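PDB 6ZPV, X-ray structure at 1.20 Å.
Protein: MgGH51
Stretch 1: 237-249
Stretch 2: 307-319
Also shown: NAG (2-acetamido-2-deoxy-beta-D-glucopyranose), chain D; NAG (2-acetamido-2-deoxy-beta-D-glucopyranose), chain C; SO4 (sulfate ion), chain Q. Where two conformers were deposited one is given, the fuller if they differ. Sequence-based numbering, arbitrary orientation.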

# COMPACT_ATOMS: atom_id res chain seq x y z
N THR A 237 8.69 -18.48 -7.70
CA THR A 237 8.36 -19.70 -8.45
C THR A 237 6.86 -19.74 -8.63
O THR A 237 6.12 -19.01 -7.95
CB THR A 237 8.81 -20.94 -7.64
OG1 THR A 237 8.08 -20.93 -6.42
CG2 THR A 237 10.32 -21.00 -7.46
N THR A 238 6.38 -20.62 -9.49
CA THR A 238 4.92 -20.79 -9.66
C THR A 238 4.30 -21.03 -8.29
O THR A 238 3.22 -20.45 -7.95
CB THR A 238 4.63 -21.91 -10.64
OG1 THR A 238 5.23 -21.57 -11.91
CG2 THR A 238 3.15 -22.14 -10.81
N ALA A 239 4.90 -21.90 -7.47
CA ALA A 239 4.29 -22.28 -6.19
C ALA A 239 4.21 -21.16 -5.15
O ALA A 239 3.37 -21.27 -4.24
CB ALA A 239 5.06 -23.44 -5.57
N THR A 240 5.00 -20.13 -5.31
CA THR A 240 5.05 -19.02 -4.36
C THR A 240 4.35 -17.75 -4.86
O THR A 240 4.43 -16.72 -4.17
CB THR A 240 6.46 -18.74 -3.86
OG1 THR A 240 7.32 -18.49 -4.99
CG2 THR A 240 7.01 -19.86 -2.98
N ARG A 241 3.63 -17.84 -5.97
CA ARG A 241 2.86 -16.71 -6.48
C ARG A 241 1.75 -16.30 -5.49
O ARG A 241 1.30 -17.08 -4.66
CB ARG A 241 2.23 -17.12 -7.81
CG ARG A 241 1.06 -18.10 -7.69
CD ARG A 241 0.66 -18.66 -9.05
NE ARG A 241 -0.54 -19.48 -9.01
CZ ARG A 241 -0.63 -20.73 -8.58
NH1 ARG A 241 0.46 -21.37 -8.16
NH2 ARG A 241 -1.81 -21.33 -8.52
N TRP A 242 1.28 -15.06 -5.65
CA TRP A 242 0.08 -14.65 -4.90
C TRP A 242 -1.12 -15.43 -5.47
O TRP A 242 -1.26 -15.51 -6.70
CB TRP A 242 -0.07 -13.14 -5.03
CG TRP A 242 -1.20 -12.54 -4.25
CD1 TRP A 242 -1.15 -12.06 -2.98
CD2 TRP A 242 -2.56 -12.33 -4.69
NE1 TRP A 242 -2.36 -11.59 -2.58
CE2 TRP A 242 -3.24 -11.71 -3.61
CE3 TRP A 242 -3.24 -12.53 -5.89
CZ2 TRP A 242 -4.59 -11.34 -3.72
CZ3 TRP A 242 -4.56 -12.14 -5.98
CH2 TRP A 242 -5.23 -11.54 -4.92
N GLN A 243 -2.00 -15.90 -4.59
CA GLN A 243 -3.23 -16.61 -4.96
C GLN A 243 -4.40 -16.01 -4.22
O GLN A 243 -4.41 -16.03 -2.96
CB GLN A 243 -3.14 -18.13 -4.66
CG GLN A 243 -2.06 -18.85 -5.43
CD GLN A 243 -2.18 -20.37 -5.32
OE1 GLN A 243 -3.27 -20.90 -5.58
NE2 GLN A 243 -1.11 -21.05 -5.00
N TRP A 244 -5.43 -15.59 -4.93
CA TRP A 244 -6.53 -14.86 -4.28
C TRP A 244 -7.24 -15.68 -3.20
O TRP A 244 -7.59 -15.14 -2.13
CB TRP A 244 -7.59 -14.43 -5.35
CG TRP A 244 -8.51 -15.50 -5.83
CD1 TRP A 244 -8.27 -16.43 -6.80
CD2 TRP A 244 -9.80 -15.82 -5.27
NE1 TRP A 244 -9.31 -17.34 -6.86
CE2 TRP A 244 -10.25 -16.99 -5.93
CE3 TRP A 244 -10.57 -15.30 -4.21
CZ2 TRP A 244 -11.46 -17.60 -5.57
CZ3 TRP A 244 -11.73 -15.93 -3.87
CH2 TRP A 244 -12.19 -17.08 -4.54
N ASN A 245 -7.46 -16.95 -3.48
CA ASN A 245 -8.33 -17.77 -2.64
C ASN A 245 -7.67 -18.11 -1.31
O ASN A 245 -8.36 -18.35 -0.33
CB ASN A 245 -8.78 -19.05 -3.40
CG ASN A 245 -7.62 -19.75 -4.08
OD1 ASN A 245 -6.93 -19.16 -4.94
ND2 ASN A 245 -7.39 -21.02 -3.67
N ALA A 246 -6.34 -18.08 -1.26
CA ALA A 246 -5.58 -18.27 -0.04
C ALA A 246 -5.64 -17.05 0.87
O ALA A 246 -5.16 -17.10 1.99
CB ALA A 246 -4.16 -18.65 -0.38
N THR A 247 -6.24 -15.96 0.39
CA THR A 247 -6.36 -14.69 1.10
C THR A 247 -7.76 -14.36 1.59
O THR A 247 -7.96 -13.27 2.12
CB THR A 247 -5.76 -13.51 0.31
OG1 THR A 247 -6.74 -12.98 -0.61
CG2 THR A 247 -4.49 -13.86 -0.41
N VAL A 248 -8.70 -15.26 1.37
CA VAL A 248 -10.13 -15.04 1.65
C VAL A 248 -10.61 -16.09 2.69
O VAL A 248 -10.09 -17.21 2.70
CB VAL A 248 -10.89 -15.05 0.29
CG1 VAL A 248 -12.38 -15.15 0.49
CG2 VAL A 248 -10.58 -13.76 -0.45
N GLY A 249 -11.57 -15.69 3.47
CA GLY A 249 -12.16 -16.59 4.47
C GLY A 249 -11.52 -16.47 5.82
O GLY A 249 -10.80 -15.51 6.11
N PRO A 307 -5.40 -23.88 -16.05
CA PRO A 307 -5.86 -23.77 -14.66
C PRO A 307 -5.62 -22.39 -14.03
O PRO A 307 -6.35 -21.98 -13.13
CB PRO A 307 -5.08 -24.88 -13.93
CG PRO A 307 -4.54 -25.80 -14.99
CD PRO A 307 -4.41 -24.95 -16.24
N TYR A 308 -4.56 -21.73 -14.47
CA TYR A 308 -4.19 -20.40 -13.96
C TYR A 308 -5.08 -19.33 -14.56
O TYR A 308 -5.41 -18.34 -13.88
CB TYR A 308 -2.69 -20.17 -14.23
CG TYR A 308 -1.80 -21.25 -13.67
CD1 TYR A 308 -1.35 -21.20 -12.35
CD2 TYR A 308 -1.46 -22.35 -14.44
CE1 TYR A 308 -0.59 -22.23 -11.84
CE2 TYR A 308 -0.69 -23.37 -13.90
CZ TYR A 308 -0.25 -23.31 -12.61
OH TYR A 308 0.48 -24.35 -12.13
N ILE A 309 -5.50 -19.53 -15.81
CA ILE A 309 -6.49 -18.65 -16.43
C ILE A 309 -7.82 -18.78 -15.64
O ILE A 309 -8.46 -17.78 -15.30
CB ILE A 309 -6.65 -18.98 -17.92
CG1 ILE A 309 -5.38 -18.63 -18.66
CG2 ILE A 309 -7.90 -18.29 -18.51
CD1 ILE A 309 -5.31 -19.09 -20.10
N GLN A 310 -8.21 -20.04 -15.33
CA GLN A 310 -9.45 -20.20 -14.55
C GLN A 310 -9.30 -19.55 -13.17
O GLN A 310 -10.27 -18.96 -12.67
CB GLN A 310 -9.79 -21.69 -14.41
CG GLN A 310 -11.11 -21.89 -13.66
CD GLN A 310 -12.30 -21.27 -14.35
OE1 GLN A 310 -13.09 -20.46 -13.72
NE2 GLN A 310 -12.49 -21.60 -15.59
N GLN A 311 -8.12 -19.64 -12.54
CA GLN A 311 -7.95 -19.02 -11.20
C GLN A 311 -8.13 -17.51 -11.31
O GLN A 311 -8.71 -16.91 -10.39
CB GLN A 311 -6.59 -19.41 -10.64
CG GLN A 311 -6.37 -18.86 -9.23
CD GLN A 311 -5.21 -19.49 -8.53
OE1 GLN A 311 -4.21 -19.86 -9.21
NE2 GLN A 311 -5.23 -19.63 -7.21
N ALA A 312 -7.66 -16.89 -12.41
CA ALA A 312 -7.87 -15.46 -12.59
C ALA A 312 -9.34 -15.12 -12.83
O ALA A 312 -9.82 -14.10 -12.33
CB ALA A 312 -7.03 -14.95 -13.75
N ILE A 313 -10.07 -15.96 -13.59
CA ILE A 313 -11.53 -15.79 -13.70
C ILE A 313 -12.20 -15.87 -12.33
O ILE A 313 -13.07 -15.04 -12.01
CB ILE A 313 -12.09 -16.81 -14.70
CG1 ILE A 313 -11.63 -16.50 -16.12
CG2 ILE A 313 -13.60 -16.87 -14.62
CD1 ILE A 313 -11.90 -17.58 -17.12
N ASP A 314 -11.80 -16.86 -11.53
CA ASP A 314 -12.35 -17.01 -10.17
C ASP A 314 -12.11 -15.75 -9.35
O ASP A 314 -13.02 -15.27 -8.66
CB ASP A 314 -11.71 -18.21 -9.48
CG ASP A 314 -12.00 -19.58 -10.06
OD1 ASP A 314 -12.95 -19.72 -10.85
OD2 ASP A 314 -11.20 -20.50 -9.72
N GLN A 315 -10.89 -15.21 -9.41
CA GLN A 315 -10.55 -13.98 -8.68
C GLN A 315 -11.48 -12.82 -9.05
O GLN A 315 -11.97 -12.11 -8.19
CB GLN A 315 -9.08 -13.65 -9.01
CG GLN A 315 -8.55 -12.41 -8.30
CD GLN A 315 -7.11 -12.12 -8.67
OE1 GLN A 315 -6.35 -13.05 -8.99
NE2 GLN A 315 -6.71 -10.82 -8.62
N ILE A 316 -11.68 -12.65 -10.34
CA ILE A 316 -12.57 -11.57 -10.82
C ILE A 316 -14.02 -11.84 -10.41
O ILE A 316 -14.73 -10.92 -9.95
CB ILE A 316 -12.39 -11.35 -12.32
CG1 ILE A 316 -10.98 -10.86 -12.64
CG2 ILE A 316 -13.47 -10.39 -12.84
CD1 ILE A 316 -10.58 -10.94 -14.10
N ASN A 317 -14.47 -13.09 -10.51
CA ASN A 317 -15.84 -13.41 -10.06
C ASN A 317 -16.02 -13.12 -8.58
O ASN A 317 -17.10 -12.70 -8.17
CB ASN A 317 -16.20 -14.86 -10.39
CG ASN A 317 -16.67 -15.05 -11.82
OD1 ASN A 317 -17.17 -14.07 -12.40
ND2 ASN A 317 -16.50 -16.28 -12.32
N PHE A 318 -15.02 -13.34 -7.74
CA PHE A 318 -15.13 -12.98 -6.33
C PHE A 318 -15.49 -11.49 -6.24
O PHE A 318 -16.30 -11.10 -5.36
CB PHE A 318 -13.84 -13.28 -5.56
CG PHE A 318 -13.97 -12.95 -4.09
CD1 PHE A 318 -14.57 -13.84 -3.23
CD2 PHE A 318 -13.53 -11.73 -3.58
CE1 PHE A 318 -14.70 -13.58 -1.89
CE2 PHE A 318 -13.65 -11.47 -2.21
CZ PHE A 318 -14.24 -12.39 -1.38
N VAL A 319 -14.86 -10.63 -7.02
CA VAL A 319 -15.03 -9.17 -6.97
C VAL A 319 -16.42 -8.78 -7.46
O VAL A 319 -17.11 -7.97 -6.80
CB VAL A 319 -13.92 -8.44 -7.72
CG1 VAL A 319 -14.09 -6.95 -7.54
CG2 VAL A 319 -12.53 -8.88 -7.28
C1 NAG D . -6.36 -21.76 -4.36
C2 NAG D . -5.93 -22.94 -3.51
C3 NAG D . -5.00 -23.84 -4.35
C4 NAG D . -5.68 -24.24 -5.66
C5 NAG D . -6.12 -22.97 -6.41
C6 NAG D . -6.91 -23.30 -7.72
C7 NAG D . -5.80 -22.84 -1.08
C8 NAG D . -5.03 -22.39 0.11
N2 NAG D . -5.27 -22.55 -2.27
O3 NAG D . -4.64 -25.04 -3.60
O4 NAG D . -4.70 -24.93 -6.46
O5 NAG D . -7.02 -22.26 -5.57
O6 NAG D . -7.26 -22.09 -8.46
O7 NAG D . -6.78 -23.48 -0.97
C1 NAG C . -5.18 -26.17 -7.03
C2 NAG C . -4.23 -26.56 -8.14
C3 NAG C . -4.67 -27.96 -8.68
C4 NAG C . -4.91 -28.93 -7.54
C5 NAG C . -5.75 -28.40 -6.41
C6 NAG C . -5.85 -29.32 -5.17
C7 NAG C . -3.53 -24.54 -9.40
C8 NAG C . -3.83 -23.60 -10.51
N2 NAG C . -4.34 -25.61 -9.22
O3 NAG C . -3.75 -28.38 -9.63
O4 NAG C . -5.59 -30.11 -8.07
O5 NAG C . -5.17 -27.14 -6.01
O6 NAG C . -4.46 -29.39 -4.63
O7 NAG C . -2.64 -24.19 -8.64
S SO4 Q . 8.21 -23.53 -11.61
O1 SO4 Q . 8.14 -24.55 -10.56
O2 SO4 Q . 6.90 -23.63 -12.44
O3 SO4 Q . 9.33 -23.81 -12.50
O4 SO4 Q . 8.39 -22.30 -10.89
O HOH W 1 -2.66 -18.08 -10.53
O HOH W 2 -5.47 -15.59 -7.79
O HOH W 3 -9.33 -20.17 -7.74

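The most unusual feature of this contact is that a glycan is built into it. Asn245 ND2 is bonded covalently to C1 of the chain D NAG at 1.4 Å, yet the same side chain still serves the protein interface: its carbonyl oxygen remains free to accept, and Gln311 NE2 donates to Asn245 OD1 at 2.9 Å. Glycosylation uses the nitrogen of the amide and leaves the oxygen available.

Gln311, reaching out from the helix in an extended t,t conformation, is the hub. Its NE2 also donates to Gln243 OE1 at 2.8 Å, so two side-chain amide oxygens of the first stretch share one amide nitrogen, which has two hydrogens to give. Its OE1 faces the other way in chemical terms, accepting from Arg241 NH2 at 2.9 Å with a nearly linear angle of 176°. A primary amide suits this position because it donates and accepts at once. Water 1 reinforces the arginine link, accepting from Arg241 NE at 3.0 Å and donating to Gln311 OE1 at 2.7 Å.

Arg241 is well matched to its buried place by its many donors. NH1 donates to Thr238 O at 2.9 Å, tying the side chain back to the 3-10 segment, while NH2 also reaches O7 of the chain C NAG at 3.0 Å. Tyr308 CE1 lies over one face of the guanidinium, 3.6 Å from Arg241 CZ; the tyrosine meets it with its ring edge, and one face of that ring receives the sugar's methyl carbon C8, 3.8 Å from Tyr308 CE1.

Farther along, the contact becomes largely apolar around Trp244, which has the largest area covered by the opposite stretch. Its CB points toward the helix, and Gln315 CB packs over the face of its five-membered ring, 4.0 Å from the centroid, a CH-pi contact that uses the aliphatic part of a polar side chain. The indole nitrogen is not left unpaired: water 3 accepts from Trp244 NE1 at 3.0 Å and donates to Asp314 OD2 at 2.7 Å. Water 2 similarly joins Trp244 N to Gln315 OE1, at 2.9 Å from each.

Phe318, one helical turn beyond Asp314, completes the apolar patch. Its ring meets the six-membered ring of Trp244 obliquely, with planes at 37° and Trp244 CZ3 3.6 Å from Phe318 CD1. Val248 packs against it too, with CG1 3.7 Å from Phe318 CE1 and CG2 over the ring face; a compact branched side chain fits closely against a flat ring.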